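Lipase (Streptomyces rimosus, PDB 5MAL) hydrolyses triacylglycerols and other carboxylic esters, preferring medium-length acyl chains, and also cleaves long-chain acyl-CoA thioesters. Local coordinates at residues V5-S10 / K63-V68; V136-Y141 / H181-G186; R143-G148 / A162-A167. All blocks are in the same frame, centred on the assembly; numbering follows the deposited sequence.

Interaction 1 (V5-S10 / K63-V68); sequences VALGDS and KQLTPV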
ATOM      1  N   VAL A   5      12.063   1.602 -10.105  1.00  8.01           N
ATOM      2  CA  VAL A   5      11.493   0.309  -9.745  1.00  8.83           C
ATOM      3  C   VAL A   5      10.359   0.509  -8.762  1.00  9.51           C
ATOM      4  O   VAL A   5      10.540   1.121  -7.707  1.00  8.04           O
ATOM      5  CB  VAL A   5      12.505  -0.634  -9.122  1.00  7.02           C
ATOM      6  CG1 VAL A   5      11.829  -1.965  -8.789  1.00  7.52           C
ATOM      7  CG2 VAL A   5      13.701  -0.846 -10.076  1.00  9.31           C
ATOM      8  N   ALA A   6       9.193  -0.019  -9.108  1.00  9.01           N
ATOM      9  CA  ALA A   6       8.038   0.086  -8.229  1.00  4.79           C
ATOM     10  C   ALA A   6       7.717  -1.277  -7.639  1.00  7.60           C
ATOM     11  O   ALA A   6       7.261  -2.182  -8.329  1.00  7.25           O
ATOM     12  CB  ALA A   6       6.855   0.641  -8.978  1.00  6.18           C
ATOM     13  N   LEU A   7       7.970  -1.389  -6.343  1.00  6.44           N
ATOM     14  CA  LEU A   7       7.787  -2.615  -5.578  1.00  8.07           C
ATOM     15  C   LEU A   7       6.520  -2.577  -4.773  1.00  7.78           C
ATOM     16  O   LEU A   7       5.929  -1.520  -4.573  1.00  9.04           O
ATOM     17  CB  LEU A   7       8.935  -2.805  -4.586  1.00  7.85           C
ATOM     18  CG  LEU A   7      10.344  -2.642  -5.114  1.00  6.65           C
ATOM     19  CD1 LEU A   7      11.230  -2.530  -3.905  1.00  5.93           C
ATOM     20  CD2 LEU A   7      10.678  -3.856  -5.967  1.00 10.08           C
ATOM     21  N   GLY A   8       6.143  -3.730  -4.248  1.00  6.83           N
ATOM     22  CA  GLY A   8       5.142  -3.742  -3.211  1.00  8.57           C
ATOM     23  C   GLY A   8       3.967  -4.642  -3.459  1.00 10.78           C
ATOM     24  O   GLY A   8       4.052  -5.599  -4.244  1.00  8.53           O
ATOM     25  N   ASP A   9       2.868  -4.328  -2.770  1.00  8.38           N
ATOM     26  CA  ASP A   9       1.683  -5.167  -2.791  1.00  8.77           C
ATOM     27  C   ASP A   9       0.620  -4.533  -3.656  1.00  7.70           C
ATOM     28  O   ASP A   9       0.934  -3.795  -4.572  1.00  8.54           O
ATOM     29  CB  ASP A   9       1.159  -5.416  -1.384  1.00  8.73           C
ATOM     30  CG  ASP A   9       0.939  -4.140  -0.599  1.00  8.49           C
ATOM     31  OD1 ASP A   9       0.739  -3.063  -1.207  1.00  9.55           O
ATOM     32  OD2 ASP A   9       0.950  -4.226   0.642  1.00 11.91           O
ATOM     33  N   SER A  10      -0.637  -4.815  -3.345  1.00  7.46           N
ATOM     34  CA  SER A  10      -1.728  -4.462  -4.226  1.00  8.35           C
ATOM     35  C   SER A  10      -1.999  -2.965  -4.207  1.00  9.16           C
ATOM     36  O   SER A  10      -2.623  -2.436  -5.124  1.00  8.64           O
ATOM     37  CB  SER A  10      -2.974  -5.230  -3.823  1.00  9.33           C
ATOM     38  OG  SER A  10      -3.130  -5.142  -2.420  1.00 14.15           O
ATOM     39  N   LYS A  63      10.682 -12.289  -5.429  1.00 19.27           N
ATOM     40  CA  LYS A  63      10.149 -12.127  -6.772  1.00 18.75           C
ATOM     41  C   LYS A  63      10.305 -10.722  -7.343  1.00 22.99           C
ATOM     42  O   LYS A  63      10.178 -10.547  -8.555  1.00 27.53           O
ATOM     43  CB  LYS A  63       8.656 -12.503  -6.808  1.00 24.48           C
ATOM     44  CG  LYS A  63       8.347 -14.004  -6.669  1.00 23.48           C
ATOM     45  CD  LYS A  63       6.864 -14.299  -6.922  1.00 20.92           C
ATOM     46  CE  LYS A  63       5.970 -13.545  -5.942  1.00 24.71           C
ATOM     47  NZ  LYS A  63       4.971 -14.408  -5.237  1.00 21.72           N
ATOM     48  N   GLN A  64      10.547  -9.727  -6.488  1.00 13.99           N
ATOM     49  CA  GLN A  64      10.381  -8.326  -6.915  1.00 12.78           C
ATOM     50  C   GLN A  64      11.641  -7.473  -7.019  1.00 14.72           C
ATOM     51  O   GLN A  64      11.630  -6.431  -7.678  1.00 11.88           O
ATOM     52  CB  GLN A  64       9.422  -7.607  -5.969  1.00 11.53           C
ATOM     53  CG  GLN A  64       8.041  -8.244  -5.861  1.00 13.50           C
ATOM     54  CD  GLN A  64       7.072  -7.316  -5.168  1.00 12.74           C
ATOM     55  OE1 GLN A  64       7.402  -6.154  -4.918  1.00 11.93           O
ATOM     56  NE2 GLN A  64       5.874  -7.809  -4.863  1.00  9.81           N
ATOM     57  N   LEU A  65      12.716  -7.873  -6.354  1.00 16.29           N
ATOM     58  CA  LEU A  65      13.886  -7.000  -6.313  1.00 11.91           C
ATOM     59  C   LEU A  65      14.807  -7.173  -7.517  1.00 11.85           C
ATOM     60  O   LEU A  65      15.803  -6.461  -7.642  1.00 16.35           O
ATOM     61  CB  LEU A  65      14.668  -7.227  -5.027  1.00 11.53           C
ATOM     62  CG  LEU A  65      13.930  -6.865  -3.738  1.00 14.68           C
ATOM     63  CD1 LEU A  65      14.739  -7.303  -2.542  1.00 19.38           C
ATOM     64  CD2 LEU A  65      13.635  -5.367  -3.667  1.00 15.50           C
ATOM     65  N   THR A  66      14.470  -8.097  -8.411  1.00 13.96           N
ATOM     66  CA  THR A  66      15.333  -8.409  -9.550  1.00 14.80           C
ATOM     67  C   THR A  66      15.862  -7.181 -10.330  1.00 19.86           C
ATOM     68  O   THR A  66      17.064  -7.104 -10.601  1.00 15.46           O
ATOM     69  CB  THR A  66      14.621  -9.374 -10.518  1.00 19.02           C
ATOM     70  OG1 THR A  66      14.327 -10.592  -9.820  1.00 26.18           O
ATOM     71  CG2 THR A  66      15.486  -9.679 -11.724  1.00 19.67           C
ATOM     72  N   PRO A  67      14.992  -6.204 -10.657  1.00 12.77           N
ATOM     73  CA  PRO A  67      15.509  -5.054 -11.412  1.00 10.03           C
ATOM     74  C   PRO A  67      16.099  -3.936 -10.556  1.00 13.96           C
ATOM     75  O   PRO A  67      16.437  -2.868 -11.084  1.00 12.91           O
ATOM     76  CB  PRO A  67      14.263  -4.551 -12.152  1.00 11.16           C
ATOM     77  CG  PRO A  67      13.148  -4.856 -11.213  1.00 11.73           C
ATOM     78  CD  PRO A  67      13.525  -6.139 -10.496  1.00 13.76           C
ATOM     79  N   VAL A  68      16.205  -4.159  -9.252  1.00 10.71           N
ATOM     80  CA  VAL A  68      16.777  -3.159  -8.364  1.00 10.56           C
ATOM     81  C   VAL A  68      18.286  -3.332  -8.361  1.00 11.12           C
ATOM     82  O   VAL A  68      18.785  -4.371  -7.958  1.00 12.29           O
ATOM     83  CB  VAL A  68      16.239  -3.290  -6.935  1.00 10.16           C
ATOM     84  CG1 VAL A  68      16.906  -2.284  -6.023  1.00 13.37           C
ATOM     85  CG2 VAL A  68      14.725  -3.108  -6.942  1.00  9.99           C
TER
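Gln64, on helix 57-64, grips the backbone of Gly8 with both atoms of its amide. The Gln64 side chain is extended beyond CG (chi2 -167°), so the amide reaches the strand. Gly8 N donates to Gln64 OE1 at 2.8 Å, nearly straight and on a lone pair in the carbonyl plane. Gln64 NE2 gives its N-H to Gly8 O at 2.9 Å, from above the plane of that carbonyl. Both bonds leave the edge of the amide, fix its rotation and settle which end is O and which is N. The Gln64 carbonyl lies against the Leu7 side chain, and Thr50 hydrogen-bonds to its oxygen. Leu65 starts away from the strand, but its CD2 returns to Leu7 CD1 at 3.7 Å, the two side chains crossing at about a right angle. Leu65 also opens a type I turn, closed by Val68 N on Leu65 O. Pro67 then lays CG against Val5 CG1 at 4.0 Å. Val68 CG2 meets the same methyl, Val5 CG1, at 3.6 Å. Helix 98-130 adds Ile127 against Leu7. Gly8, Asp9 and Ser10 are the GDS of the GDSL family motif, and Ser10 is the nucleophile of this SGNH hydrolase.

Interaction 2 (V136-Y141 / H181-G186); sequences VVVLGY and HGFAFG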
ATOM      1  N   VAL A 136      14.475   6.657  -2.470  1.00 10.60           N
ATOM      2  CA  VAL A 136      13.520   5.626  -2.107  1.00  9.29           C
ATOM      3  C   VAL A 136      12.325   6.240  -1.418  1.00 12.04           C
ATOM      4  O   VAL A 136      12.471   7.003  -0.465  1.00 12.29           O
ATOM      5  CB  VAL A 136      14.173   4.565  -1.208  1.00 11.59           C
ATOM      6  CG1 VAL A 136      13.204   3.467  -0.879  1.00 10.71           C
ATOM      7  CG2 VAL A 136      15.381   3.966  -1.912  1.00 10.26           C
ATOM      8  N   VAL A 137      11.138   5.934  -1.928  1.00  9.35           N
ATOM      9  CA  VAL A 137       9.926   6.464  -1.335  1.00  8.60           C
ATOM     10  C   VAL A 137       9.079   5.314  -0.829  1.00 11.22           C
ATOM     11  O   VAL A 137       8.572   4.502  -1.616  1.00  7.97           O
ATOM     12  CB  VAL A 137       9.096   7.280  -2.333  1.00  8.32           C
ATOM     13  CG1 VAL A 137       7.959   7.994  -1.593  1.00  8.21           C
ATOM     14  CG2 VAL A 137       9.968   8.265  -3.082  1.00  9.71           C
ATOM     15  N   VAL A 138       8.925   5.242   0.482  1.00  7.72           N
ATOM     16  CA  VAL A 138       8.001   4.280   1.068  1.00  7.87           C
ATOM     17  C   VAL A 138       6.668   4.978   1.255  1.00  7.06           C
ATOM     18  O   VAL A 138       6.601   6.049   1.852  1.00 11.44           O
ATOM     19  CB  VAL A 138       8.492   3.749   2.410  1.00  8.87           C
ATOM     20  CG1 VAL A 138       7.494   2.724   2.935  1.00 10.38           C
ATOM     21  CG2 VAL A 138       9.870   3.135   2.257  1.00  9.60           C
ATOM     22  N   LEU A 139       5.609   4.406   0.711  1.00  8.06           N
ATOM     23  CA  LEU A 139       4.310   5.017   0.856  1.00  8.43           C
ATOM     24  C   LEU A 139       3.520   4.213   1.867  1.00  7.29           C
ATOM     25  O   LEU A 139       3.638   2.987   1.931  1.00  7.20           O
ATOM     26  CB  LEU A 139       3.594   5.085  -0.479  1.00  6.02           C
ATOM     27  CG  LEU A 139       4.192   6.090  -1.469  1.00  8.56           C
ATOM     28  CD1 LEU A 139       5.289   5.487  -2.337  1.00  7.22           C
ATOM     29  CD2 LEU A 139       3.084   6.652  -2.338  1.00  6.79           C
ATOM     30  N   GLY A 140       2.743   4.903   2.684  1.00  9.17           N
ATOM     31  CA  GLY A 140       1.943   4.229   3.687  1.00  6.51           C
ATOM     32  C   GLY A 140       0.611   3.736   3.138  1.00  9.78           C
ATOM     33  O   GLY A 140       0.396   3.681   1.919  1.00  9.21           O
ATOM     34  N   TYR A 141      -0.274   3.356   4.049  1.00 10.38           N
ATOM     35  CA  TYR A 141      -1.628   2.955   3.703  1.00  8.08           C
ATOM     36  C   TYR A 141      -2.570   4.012   4.229  1.00  8.18           C
ATOM     37  O   TYR A 141      -2.253   4.711   5.185  1.00 10.72           O
ATOM     38  CB  TYR A 141      -1.972   1.589   4.300  1.00  9.14           C
ATOM     39  CG  TYR A 141      -1.074   0.473   3.842  1.00  7.26           C
ATOM     40  CD1 TYR A 141      -1.378  -0.263   2.712  1.00 12.07           C
ATOM     41  CD2 TYR A 141       0.091   0.163   4.543  1.00  8.68           C
ATOM     42  CE1 TYR A 141      -0.548  -1.294   2.280  1.00 11.67           C
ATOM     43  CE2 TYR A 141       0.925  -0.862   4.127  1.00  7.65           C
ATOM     44  CZ  TYR A 141       0.602  -1.593   3.004  1.00  8.64           C
ATOM     45  OH  TYR A 141       1.414  -2.613   2.572  1.00 10.29           O
ATOM     46  N   HIS A 181      16.319   3.979   7.416  1.00 16.38           N
ATOM     47  CA  HIS A 181      17.180   3.655   6.281  1.00 15.06           C
ATOM     48  C   HIS A 181      17.403   4.859   5.373  1.00 13.57           C
ATOM     49  O   HIS A 181      17.956   4.733   4.280  1.00 15.76           O
ATOM     50  CB  HIS A 181      16.587   2.513   5.468  1.00 15.13           C
ATOM     51  CG  HIS A 181      16.524   1.220   6.206  1.00 14.46           C
ATOM     52  ND1 HIS A 181      17.327   0.148   5.883  1.00 14.23           N
ATOM     53  CD2 HIS A 181      15.751   0.817   7.244  1.00 12.96           C
ATOM     54  CE1 HIS A 181      17.054  -0.858   6.693  1.00 12.03           C
ATOM     55  NE2 HIS A 181      16.098  -0.482   7.524  1.00 15.16           N
ATOM     56  N   GLY A 182      16.972   6.029   5.832  1.00 11.76           N
ATOM     57  CA  GLY A 182      17.131   7.248   5.071  1.00 13.86           C
ATOM     58  C   GLY A 182      16.191   7.311   3.886  1.00 17.89           C
ATOM     59  O   GLY A 182      16.432   8.061   2.936  1.00 16.93           O
ATOM     60  N   PHE A 183      15.119   6.522   3.939  1.00  8.80           N
ATOM     61  CA  PHE A 183      14.102   6.576   2.883  1.00  9.64           C
ATOM     62  C   PHE A 183      13.070   7.630   3.212  1.00 13.36           C
ATOM     63  O   PHE A 183      12.827   7.915   4.386  1.00 13.84           O
ATOM     64  CB  PHE A 183      13.381   5.245   2.709  1.00 11.98           C
ATOM     65  CG  PHE A 183      14.283   4.069   2.426  1.00  9.49           C
ATOM     66  CD1 PHE A 183      15.560   4.244   1.915  1.00 11.79           C
ATOM     67  CD2 PHE A 183      13.816   2.783   2.632  1.00 11.52           C
ATOM     68  CE1 PHE A 183      16.365   3.142   1.645  1.00 13.38           C
ATOM     69  CE2 PHE A 183      14.610   1.686   2.376  1.00 10.79           C
ATOM     70  CZ  PHE A 183      15.894   1.867   1.871  1.00 10.74           C
ATOM     71  N   ALA A 184      12.469   8.208   2.179  1.00 12.18           N
ATOM     72  CA  ALA A 184      11.334   9.089   2.371  1.00 12.53           C
ATOM     73  C   ALA A 184      10.124   8.241   2.704  1.00 13.27           C
ATOM     74  O   ALA A 184      10.011   7.110   2.228  1.00 11.09           O
ATOM     75  CB  ALA A 184      11.066   9.917   1.137  1.00 13.66           C
ATOM     76  N   PHE A 185       9.249   8.778   3.544  1.00 10.15           N
ATOM     77  CA  PHE A 185       7.937   8.182   3.788  1.00  8.75           C
ATOM     78  C   PHE A 185       6.863   9.102   3.248  1.00 10.48           C
ATOM     79  O   PHE A 185       6.869  10.315   3.505  1.00 11.83           O
ATOM     80  CB  PHE A 185       7.702   7.929   5.272  1.00 11.93           C
ATOM     81  CG  PHE A 185       6.377   7.307   5.564  1.00 10.64           C
ATOM     82  CD1 PHE A 185       6.169   5.961   5.330  1.00  9.48           C
ATOM     83  CD2 PHE A 185       5.321   8.077   6.040  1.00 14.40           C
ATOM     84  CE1 PHE A 185       4.930   5.379   5.587  1.00  9.14           C
ATOM     85  CE2 PHE A 185       4.092   7.501   6.300  1.00 12.25           C
ATOM     86  CZ  PHE A 185       3.906   6.143   6.073  1.00 10.78           C
ATOM     87  N   GLY A 186       5.940   8.529   2.491  1.00 11.05           N
ATOM     88  CA  GLY A 186       4.835   9.280   1.940  1.00  9.13           C
ATOM     89  C   GLY A 186       3.571   8.892   2.681  1.00 10.39           C
ATOM     90  O   GLY A 186       3.068   7.766   2.561  1.00 10.71           O
TER
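The Phe183 ring is sandwiched just before its strand begins. Val136 CG1 sits over one face, 3.6 Å from the ring centroid, as a CH-pi contact. His181 CB covers the opposite face, over the ring centre. Val136 and Phe183 lie side by side and point the same way, and Val136 CB comes to 3.4 Å from Phe183 CD1. Val138 CG2 approaches the same ring obliquely, at Phe183 CD2. Tyr124 of helix 98-130 meets the Phe183 ring edge-to-face.

Beyond the ring the two chains run parallel, with strand axes 33° apart. Four backbone hydrogen bonds join them. Ala184 N donates to Val136 O, and Val138 N donates to Ala184 O at 2.8 Å. Gly186 N then reaches Val138 O at a short 2.6 Å, nearly along the C=O axis. Gly140 N closes the ladder on Gly186 O at 2.9 Å. Val138 O also receives a CA-H contact from Phe185.

Phe185 has CG anti to its backbone N (chi1 -179°). This swings the ring along the strand to Gly140, whose CA is 3.6 Å from Phe185 CZ. A side chain on Gly140 would clash with that ring. Val138 and Phe185 share the sheet face under helix 159-180, where Thr174 touches both. Val137 and Leu139 face helix 219-232 on the other side. Strand 135-139, helix 159-180 and edge strand 184-186 thus form a beta-alpha-beta crossover in the parallel, three-layer alpha/beta/alpha sheet of the SGNH hydrolases.

Interaction 3 (R143-G148 / A162-A167); sequences RFYKLG and AINAAA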
ATOM      1  N   ARG A 143      -5.795   5.383   6.279  1.00 10.99           N
ATOM      2  CA  ARG A 143      -6.862   5.001   7.189  1.00  8.20           C
ATOM      3  C   ARG A 143      -8.076   4.727   6.321  1.00  9.93           C
ATOM      4  O   ARG A 143      -8.380   5.512   5.415  1.00 13.47           O
ATOM      5  CB  ARG A 143      -7.150   6.103   8.217  1.00 10.70           C
ATOM      6  CG  ARG A 143      -6.232   6.099   9.420  1.00 13.67           C
ATOM      7  CD  ARG A 143      -6.667   7.163  10.407  1.00 18.94           C
ATOM      8  NE  ARG A 143      -6.652   8.468   9.768  1.00 17.19           N
ATOM      9  CZ  ARG A 143      -5.661   9.341   9.878  1.00 19.68           C
ATOM     10  NH1 ARG A 143      -4.607   9.056  10.635  1.00 20.25           N
ATOM     11  NH2 ARG A 143      -5.738  10.508   9.245  1.00 23.72           N
ATOM     12  N   PHE A 144      -8.761   3.619   6.571  1.00  6.84           N
ATOM     13  CA  PHE A 144      -9.840   3.203   5.689  1.00 11.34           C
ATOM     14  C   PHE A 144     -11.134   3.995   5.887  1.00 10.46           C
ATOM     15  O   PHE A 144     -11.941   4.095   4.966  1.00  8.70           O
ATOM     16  CB  PHE A 144     -10.154   1.721   5.873  1.00 11.75           C
ATOM     17  CG  PHE A 144      -9.148   0.784   5.250  1.00 16.51           C
ATOM     18  CD1 PHE A 144      -8.214   1.229   4.336  1.00 15.64           C
ATOM     19  CD2 PHE A 144      -9.172  -0.568   5.570  1.00 21.44           C
ATOM     20  CE1 PHE A 144      -7.301   0.358   3.766  1.00 16.50           C
ATOM     21  CE2 PHE A 144      -8.256  -1.453   5.012  1.00 21.00           C
ATOM     22  CZ  PHE A 144      -7.316  -0.984   4.107  1.00 23.32           C
ATOM     23  N   TYR A 145     -11.345   4.523   7.093  1.00 10.13           N
ATOM     24  CA  TYR A 145     -12.647   5.075   7.461  1.00 11.08           C
ATOM     25  C   TYR A 145     -12.602   6.492   7.994  1.00 10.03           C
ATOM     26  O   TYR A 145     -11.670   6.873   8.711  1.00 14.38           O
ATOM     27  CB  TYR A 145     -13.308   4.178   8.519  1.00  9.19           C
ATOM     28  CG  TYR A 145     -13.714   2.857   7.961  1.00  8.39           C
ATOM     29  CD1 TYR A 145     -14.848   2.752   7.171  1.00  8.33           C
ATOM     30  CD2 TYR A 145     -12.961   1.707   8.199  1.00 10.20           C
ATOM     31  CE1 TYR A 145     -15.230   1.553   6.628  1.00  7.33           C
ATOM     32  CE2 TYR A 145     -13.344   0.490   7.659  1.00  9.92           C
ATOM     33  CZ  TYR A 145     -14.481   0.424   6.872  1.00 13.30           C
ATOM     34  OH  TYR A 145     -14.905  -0.763   6.310  1.00 14.39           O
ATOM     35  N   LYS A 146     -13.629   7.261   7.650  1.00 10.56           N
ATOM     36  CA  LYS A 146     -13.914   8.505   8.347  1.00 12.67           C
ATOM     37  C   LYS A 146     -14.826   8.151   9.504  1.00 16.96           C
ATOM     38  O   LYS A 146     -15.859   7.505   9.302  1.00 17.26           O
ATOM     39  CB  LYS A 146     -14.601   9.525   7.443  1.00 12.55           C
ATOM     40  CG  LYS A 146     -15.153  10.713   8.223  1.00 18.55           C
ATOM     41  CD  LYS A 146     -16.136  11.515   7.382  1.00 25.23           C
ATOM     42  CE  LYS A 146     -16.276  12.957   7.881  1.00 32.50           C
ATOM     43  NZ  LYS A 146     -15.881  13.094   9.317  1.00 38.19           N
ATOM     44  N   LEU A 147     -14.448   8.550  10.712  1.00 15.94           N
ATOM     45  CA  LEU A 147     -15.258   8.252  11.882  1.00 17.26           C
ATOM     46  C   LEU A 147     -16.189   9.413  12.237  1.00 21.94           C
ATOM     47  O   LEU A 147     -15.911  10.562  11.894  1.00 19.93           O
ATOM     48  CB  LEU A 147     -14.359   7.926  13.073  1.00 20.10           C
ATOM     49  CG  LEU A 147     -13.359   6.786  12.880  1.00 19.17           C
ATOM     50  CD1 LEU A 147     -12.648   6.495  14.190  1.00 22.76           C
ATOM     51  CD2 LEU A 147     -14.056   5.533  12.359  1.00 17.61           C
ATOM     52  N   GLY A 148     -17.288   9.099  12.919  1.00 21.88           N
ATOM     53  CA  GLY A 148     -18.112  10.117  13.547  1.00 26.17           C
ATOM     54  C   GLY A 148     -19.448  10.391  12.890  1.00 33.75           C
ATOM     55  O   GLY A 148     -20.322  11.034  13.478  1.00 37.66           O
ATOM     56  N   ALA A 162     -10.966   0.492  14.765  1.00 11.47           N
ATOM     57  CA  ALA A 162      -9.924  -0.497  15.013  1.00 11.00           C
ATOM     58  C   ALA A 162      -9.061  -0.698  13.777  1.00 13.38           C
ATOM     59  O   ALA A 162      -7.834  -0.769  13.872  1.00 10.91           O
ATOM     60  CB  ALA A 162     -10.544  -1.815  15.455  1.00 13.23           C
ATOM     61  N   ILE A 163      -9.714  -0.804  12.625  1.00  9.93           N
ATOM     62  CA  ILE A 163      -9.023  -0.867  11.338  1.00 11.98           C
ATOM     63  C   ILE A 163      -8.212   0.392  11.080  1.00  9.48           C
ATOM     64  O   ILE A 163      -7.095   0.325  10.580  1.00  8.54           O
ATOM     65  CB  ILE A 163     -10.026  -1.067  10.201  1.00 13.04           C
ATOM     66  CG1 ILE A 163     -10.481  -2.506  10.167  1.00 19.15           C
ATOM     67  CG2 ILE A 163      -9.429  -0.758   8.863  1.00 20.90           C
ATOM     68  CD1 ILE A 163     -11.901  -2.632   9.799  1.00 21.78           C
ATOM     69  N   ASN A 164      -8.775   1.550  11.409  1.00  8.50           N
ATOM     70  CA  ASN A 164      -8.027   2.797  11.303  1.00  8.59           C
ATOM     71  C   ASN A 164      -6.765   2.752  12.157  1.00 11.26           C
ATOM     72  O   ASN A 164      -5.705   3.195  11.740  1.00 10.61           O
ATOM     73  CB  ASN A 164      -8.880   3.984  11.735  1.00  7.91           C
ATOM     74  CG  ASN A 164      -9.772   4.498  10.625  1.00  8.73           C
ATOM     75  OD1 ASN A 164      -9.839   3.923   9.551  1.00  9.24           O
ATOM     76  ND2 ASN A 164     -10.457   5.586  10.891  1.00 10.35           N
ATOM     77  N   ALA A 165      -6.907   2.231  13.371  1.00 10.65           N
ATOM     78  CA  ALA A 165      -5.791   2.149  14.301  1.00 10.41           C
ATOM     79  C   ALA A 165      -4.686   1.256  13.753  1.00 11.13           C
ATOM     80  O   ALA A 165      -3.506   1.554  13.927  1.00 11.58           O
ATOM     81  CB  ALA A 165      -6.272   1.642  15.666  1.00 10.96           C
ATOM     82  N   ALA A 166      -5.081   0.160  13.109  1.00 11.12           N
ATOM     83  CA  ALA A 166      -4.148  -0.729  12.428  1.00 12.81           C
ATOM     84  C   ALA A 166      -3.387   0.044  11.365  1.00 11.63           C
ATOM     85  O   ALA A 166      -2.182  -0.086  11.243  1.00 10.33           O
ATOM     86  CB  ALA A 166      -4.880  -1.907  11.806  1.00 13.66           C
ATOM     87  N   ALA A 167      -4.103   0.844  10.584  1.00  9.55           N
ATOM     88  CA  ALA A 167      -3.457   1.697   9.591  1.00 12.72           C
ATOM     89  C   ALA A 167      -2.498   2.660  10.272  1.00 12.71           C
ATOM     90  O   ALA A 167      -1.350   2.809   9.849  1.00 12.52           O
ATOM     91  CB  ALA A 167      -4.492   2.469   8.800  1.00  9.42           C
TER
HETATM   92  O   HOH W   1      -7.478   1.441   7.935  1.00 17.76           O
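The loop between strand 135-139 and helix 159-180 folds back here onto the first turns of that helix, near the active site. Asn164 makes the main polar link. Its OD1 accepts from Tyr145 N at 2.9 Å, on a lone pair in the carbonyl plane. Its ND2 donates to Tyr145 O at 2.8 Å, from above the plane of that carbonyl. Leu147 reaches toward Asn164 tip to tip, with its CG 3.7 Å from Asn164 ND2. Arg143 crosses the Asn164 side chain at about a right angle, with CB 3.7 Å from Asn164 OD1. The Arg143 chain bends at chi3 (-58°), and its NH1 makes a salt bridge with Asp168. Ile163 presses CG2 on Phe144 CD2 at a tight 3.3 Å. A water accepts from Phe144 N at 2.9 Å and donates weakly to Ile163 O. The Phe144 side chain lies about 7 Å from that of His216, and its ring meets that of Tyr215. An alanine at Asn164 would lose both amide bonds to Tyr145 and would probably loosen the loop on the helix. The paired bonds fix the rotation of the buried amide and satisfy both polar atoms of the Tyr145 backbone.

From the N terminus, strand 3-8 comes first, and interaction 1 closes a loop of 52 residues by bringing helix 57-64 and the turn after it back to it. The chain then passes through strand 74-78 and helix 98-130 before interaction 2 opens at strand 135-139. Interaction 3 is nested inside the loop that interaction 2 closes. It folds residues 143-148 onto helix 159-180, and the chain then returns to the sheet at strand 184-186. Interactions 1 and 2 reach the same sheet and touch through a probable hydrogen bond between Asp9 OD2 and Tyr141 OH. Interactions 1 and 3 do not touch and lie on opposite sides of the chain's centre.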